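Local structure of synaptotagmin-4 (Rattus norvegicus, 1W15) at residues S51-A62 with E97-S107. The protein takes part in the movement of neuronal dense core vesicles through its interaction with KIF1A, and is represented here by its C2B domain. Numbering follows the deposited sequence.
With CA (calcium ion), chain B.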
loop_
_atom_site.group_PDB
_atom_site.type_symbol
_atom_site.label_atom_id
_atom_site.label_comp_id
_atom_site.label_asym_id
_atom_site.label_seq_id
_atom_site.Cartn_x
_atom_site.Cartn_y
_atom_site.Cartn_z
ATOM N N SER A 51 10.298 19.110 -12.959
ATOM C CA SER A 51 10.817 17.863 -13.456
ATOM C C SER A 51 9.647 16.900 -13.684
ATOM O O SER A 51 8.514 17.168 -13.248
ATOM C CB SER A 51 11.875 17.321 -12.497
ATOM O OG SER A 51 11.271 16.836 -11.288
ATOM N N ASP A 52 9.936 15.810 -14.392
ATOM C CA ASP A 52 8.990 14.718 -14.657
ATOM C C ASP A 52 9.586 13.485 -14.026
ATOM O O ASP A 52 10.223 12.704 -14.743
ATOM C CB ASP A 52 8.870 14.516 -16.168
ATOM C CG ASP A 52 8.432 15.776 -16.865
ATOM O OD1 ASP A 52 7.379 16.315 -16.501
ATOM O OD2 ASP A 52 9.085 16.321 -17.765
ATOM N N PRO A 53 9.463 13.340 -12.692
ATOM C CA PRO A 53 10.205 12.290 -11.988
ATOM C C PRO A 53 9.728 10.852 -12.167
ATOM O O PRO A 53 8.535 10.608 -12.272
ATOM C CB PRO A 53 10.106 12.695 -10.507
ATOM C CG PRO A 53 8.822 13.561 -10.435
ATOM C CD PRO A 53 8.708 14.213 -11.769
ATOM N N TYR A 54 10.680 9.934 -12.200
ATOM C CA TYR A 54 10.409 8.507 -11.969
ATOM C C TYR A 54 11.539 7.994 -11.093
ATOM O O TYR A 54 12.537 8.696 -10.878
ATOM C CB TYR A 54 10.334 7.711 -13.272
ATOM C CG TYR A 54 11.598 7.660 -14.105
ATOM C CD1 TYR A 54 11.996 8.755 -14.891
ATOM C CD2 TYR A 54 12.384 6.511 -14.118
ATOM C CE1 TYR A 54 13.154 8.694 -15.677
ATOM C CE2 TYR A 54 13.572 6.434 -14.884
ATOM C CZ TYR A 54 13.942 7.519 -15.630
ATOM O OH TYR A 54 15.081 7.420 -16.367
ATOM N N VAL A 55 11.401 6.776 -10.588
ATOM C CA VAL A 55 12.413 6.254 -9.714
ATOM C C VAL A 55 12.877 4.901 -10.227
ATOM O O VAL A 55 12.062 4.004 -10.538
ATOM C CB VAL A 55 11.849 6.082 -8.263
ATOM C CG1 VAL A 55 12.931 5.471 -7.342
ATOM C CG2 VAL A 55 11.361 7.437 -7.764
ATOM N N LYS A 56 14.188 4.748 -10.284
ATOM C CA LYS A 56 14.811 3.500 -10.653
ATOM C C LYS A 56 15.377 2.893 -9.390
ATOM O O LYS A 56 15.954 3.611 -8.563
ATOM C CB LYS A 56 15.977 3.792 -11.617
ATOM C CG LYS A 56 16.650 2.533 -12.073
ATOM C CD LYS A 56 17.021 2.662 -13.503
ATOM C CE LYS A 56 17.742 1.430 -13.965
ATOM N NZ LYS A 56 18.354 1.763 -15.247
ATOM N N VAL A 57 15.214 1.582 -9.253
ATOM C CA VAL A 57 15.620 0.861 -8.060
ATOM C C VAL A 57 16.591 -0.262 -8.501
ATOM O O VAL A 57 16.208 -1.153 -9.266
ATOM C CB VAL A 57 14.419 0.254 -7.294
ATOM C CG1 VAL A 57 14.899 -0.370 -5.936
ATOM C CG2 VAL A 57 13.308 1.315 -7.019
ATOM N N ASN A 58 17.835 -0.219 -8.032
ATOM C CA ASN A 58 18.833 -1.249 -8.374
ATOM C C ASN A 58 19.114 -2.064 -7.122
ATOM O O ASN A 58 19.291 -1.485 -6.064
ATOM C CB ASN A 58 20.135 -0.594 -8.886
ATOM C CG ASN A 58 19.957 0.079 -10.235
ATOM O OD1 ASN A 58 19.271 -0.467 -11.095
ATOM N ND2 ASN A 58 20.566 1.268 -10.438
ATOM N N LEU A 59 19.235 -3.385 -7.260
ATOM C CA LEU A 59 19.551 -4.262 -6.138
ATOM C C LEU A 59 20.944 -4.820 -6.383
ATOM O O LEU A 59 21.222 -5.299 -7.484
ATOM C CB LEU A 59 18.561 -5.428 -6.126
ATOM C CG LEU A 59 18.700 -6.400 -4.956
ATOM C CD1 LEU A 59 18.174 -5.774 -3.695
ATOM C CD2 LEU A 59 17.971 -7.701 -5.241
ATOM N N TYR A 60 21.813 -4.742 -5.361
ATOM C CA TYR A 60 23.223 -5.169 -5.487
ATOM C C TYR A 60 23.463 -6.290 -4.506
ATOM O O TYR A 60 23.027 -6.197 -3.348
ATOM C CB TYR A 60 24.151 -4.037 -5.102
ATOM C CG TYR A 60 24.096 -2.926 -6.130
ATOM C CD1 TYR A 60 24.862 -3.013 -7.309
ATOM C CD2 TYR A 60 23.255 -1.818 -5.943
ATOM C CE1 TYR A 60 24.800 -2.008 -8.312
ATOM C CE2 TYR A 60 23.213 -0.804 -6.912
ATOM C CZ TYR A 60 23.981 -0.914 -8.095
ATOM O OH TYR A 60 23.908 0.095 -9.060
ATOM N N HIS A 61 24.186 -7.303 -4.962
ATOM C CA HIS A 61 24.783 -8.311 -4.050
ATOM C C HIS A 61 26.298 -8.099 -4.038
ATOM O O HIS A 61 26.974 -8.348 -5.031
ATOM C CB HIS A 61 24.421 -9.691 -4.555
ATOM C CG HIS A 61 24.830 -10.797 -3.628
ATOM N ND1 HIS A 61 24.778 -12.129 -3.995
ATOM C CD2 HIS A 61 25.289 -10.771 -2.353
ATOM C CE1 HIS A 61 25.192 -12.871 -2.982
ATOM N NE2 HIS A 61 25.508 -12.073 -1.976
ATOM N N ALA A 62 26.804 -7.587 -2.928
ATOM C CA ALA A 62 28.143 -7.034 -2.868
ATOM C C ALA A 62 28.168 -5.885 -3.905
ATOM O O ALA A 62 27.404 -4.899 -3.785
ATOM C CB ALA A 62 29.201 -8.126 -3.162
ATOM N N GLU A 97 25.120 -8.663 2.649
ATOM C CA GLU A 97 25.808 -8.083 1.466
ATOM C C GLU A 97 24.866 -7.510 0.420
ATOM O O GLU A 97 25.271 -7.214 -0.720
ATOM C CB GLU A 97 26.716 -9.136 0.822
ATOM C CG GLU A 97 27.928 -9.438 1.694
ATOM C CD GLU A 97 28.821 -10.522 1.119
ATOM O OE1 GLU A 97 29.694 -10.204 0.269
ATOM O OE2 GLU A 97 28.658 -11.694 1.526
ATOM N N ILE A 98 23.613 -7.330 0.796
ATOM C CA ILE A 98 22.632 -6.803 -0.145
ATOM C C ILE A 98 22.501 -5.304 0.075
ATOM O O ILE A 98 22.472 -4.852 1.215
ATOM C CB ILE A 98 21.274 -7.534 0.103
ATOM C CG1 ILE A 98 21.407 -9.023 -0.220
ATOM C CG2 ILE A 98 20.109 -6.881 -0.666
ATOM C CD1 ILE A 98 21.637 -9.362 -1.691
ATOM N N SER A 99 22.391 -4.525 -0.997
ATOM C CA SER A 99 22.055 -3.133 -0.825
ATOM C C SER A 99 21.064 -2.737 -1.921
ATOM O O SER A 99 20.974 -3.429 -2.928
ATOM C CB SER A 99 23.309 -2.287 -0.866
ATOM O OG SER A 99 23.931 -2.421 -2.120
ATOM N N VAL A 100 20.342 -1.635 -1.708
ATOM C CA VAL A 100 19.293 -1.176 -2.635
ATOM C C VAL A 100 19.609 0.295 -2.951
ATOM O O VAL A 100 19.911 1.068 -2.038
ATOM C CB VAL A 100 17.873 -1.271 -2.026
ATOM C CG1 VAL A 100 16.773 -0.824 -3.039
ATOM C CG2 VAL A 100 17.570 -2.726 -1.515
ATOM N N GLU A 101 19.580 0.638 -4.228
ATOM C CA GLU A 101 19.939 1.983 -4.657
ATOM C C GLU A 101 18.691 2.538 -5.296
ATOM O O GLU A 101 18.176 1.928 -6.232
ATOM C CB GLU A 101 21.068 1.907 -5.690
ATOM C CG GLU A 101 21.532 3.252 -6.270
ATOM C CD GLU A 101 22.572 3.044 -7.411
ATOM O OE1 GLU A 101 22.349 2.187 -8.292
ATOM O OE2 GLU A 101 23.613 3.748 -7.437
ATOM N N PHE A 102 18.251 3.715 -4.852
ATOM C CA PHE A 102 17.109 4.424 -5.448
ATOM C C PHE A 102 17.639 5.664 -6.165
ATOM O O PHE A 102 18.446 6.448 -5.574
ATOM C CB PHE A 102 16.135 4.902 -4.369
ATOM C CG PHE A 102 15.546 3.809 -3.547
ATOM C CD1 PHE A 102 16.211 3.353 -2.387
ATOM C CD2 PHE A 102 14.294 3.256 -3.893
ATOM C CE1 PHE A 102 15.661 2.331 -1.625
ATOM C CE2 PHE A 102 13.737 2.228 -3.110
ATOM C CZ PHE A 102 14.402 1.781 -1.991
ATOM N N LEU A 103 17.204 5.835 -7.412
ATOM C CA LEU A 103 17.566 6.992 -8.216
ATOM C C LEU A 103 16.282 7.686 -8.642
ATOM O O LEU A 103 15.427 7.066 -9.268
ATOM C CB LEU A 103 18.365 6.546 -9.465
ATOM C CG LEU A 103 19.570 5.669 -9.034
ATOM C CD1 LEU A 103 19.801 4.590 -10.009
ATOM C CD2 LEU A 103 20.781 6.517 -8.743
ATOM N N VAL A 104 16.158 8.959 -8.279
ATOM C CA VAL A 104 15.091 9.809 -8.763
ATOM C C VAL A 104 15.647 10.563 -9.997
ATOM O O VAL A 104 16.646 11.289 -9.873
ATOM C CB VAL A 104 14.600 10.796 -7.671
ATOM C CG1 VAL A 104 13.412 11.622 -8.234
ATOM C CG2 VAL A 104 14.204 10.035 -6.321
ATOM N N LEU A 105 15.002 10.344 -11.143
ATOM C CA LEU A 105 15.459 10.817 -12.452
ATOM C C LEU A 105 14.386 11.661 -13.062
ATOM O O LEU A 105 13.196 11.458 -12.787
ATOM C CB LEU A 105 15.719 9.610 -13.365
ATOM C CG LEU A 105 16.879 8.715 -12.851
ATOM C CD1 LEU A 105 16.484 7.261 -12.713
ATOM C CD2 LEU A 105 17.970 8.916 -13.901
ATOM N N ASP A 106 14.800 12.584 -13.933
ATOM C CA ASP A 106 13.852 13.428 -14.623
ATOM C C ASP A 106 13.744 12.866 -16.036
ATOM O O ASP A 106 14.758 12.778 -16.759
ATOM C CB ASP A 106 14.404 14.849 -14.633
ATOM C CG ASP A 106 13.582 15.795 -15.452
ATOM O OD1 ASP A 106 12.348 15.668 -15.540
ATOM O OD2 ASP A 106 14.117 16.699 -16.077
ATOM N N SER A 107 12.536 12.449 -16.416
ATOM C CA SER A 107 12.317 11.949 -17.762
ATOM C C SER A 107 12.316 13.092 -18.756
ATOM O O SER A 107 11.542 14.048 -18.625
ATOM C CB SER A 107 11.010 11.154 -17.791
ATOM O OG SER A 107 10.675 10.852 -19.121
HETATM CA CA CA B . 11.555 16.617 -17.911
HETATM O O HOH W 1 25.733 -4.466 -1.958
HETATM O O HOH W 2 11.325 18.961 -19.327
#
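Glu101 reaches across to strand 53-61 and gathers Asn58 and Tyr60 around one carboxylate oxygen. Its CB lies 3.7 Å from Tyr60 CE2, at the edge of the ring, and with CG anti to the backbone N (chi1 178°) the extended chain carries CD to 3.6 Å from Tyr60 OH. OE1 accepts from Tyr60 OH at 2.7 Å, a donor standing above the carboxylate plane; Asn58 ND2 reaches the same oxygen from the opposite face, on the anti side of the carboxylate, at 2.9 Å. OE2 turns to a salt bridge with Arg118. The long glutamate chain can span to the neighbouring strand, and an amide has both a donor for OE1 and an acceptor for Arg65. A phenylalanine in place of Tyr60 would probably leave OE1 with one grip fewer and the carboxylate freer to turn.

Strands 53-61 and 98-106 are the central, antiparallel pair of one sheet of the C2 beta-sandwich, joined by a ladder of backbone hydrogen bonds such as the two between Asn58 and Glu101. On the face packed against strand 31-40, beta-branched valines suit the extended backbone: Val57 CG1 meets Val100 CG1 tightly at 3.5 Å, while Phe102 lies alongside Val57. On the Glu101 face, Leu105 CB sits 3.4 Å above the Tyr54 ring plane, offset toward the rim, a CH-pi contact, while Tyr54 OH is hydrogen-bonded to Asn113.

At the end whose loops bind calcium in many C2 domains, Asp106 OD1 accepts a nearly straight hydrogen bond from Asp52 N and also binds a calcium ion seen in this crystal, although the protein is described as not binding calcium. Asp52 OD2, Ser107 O and Glu108 add ligands; Cys76 N holds Asp52 OD1.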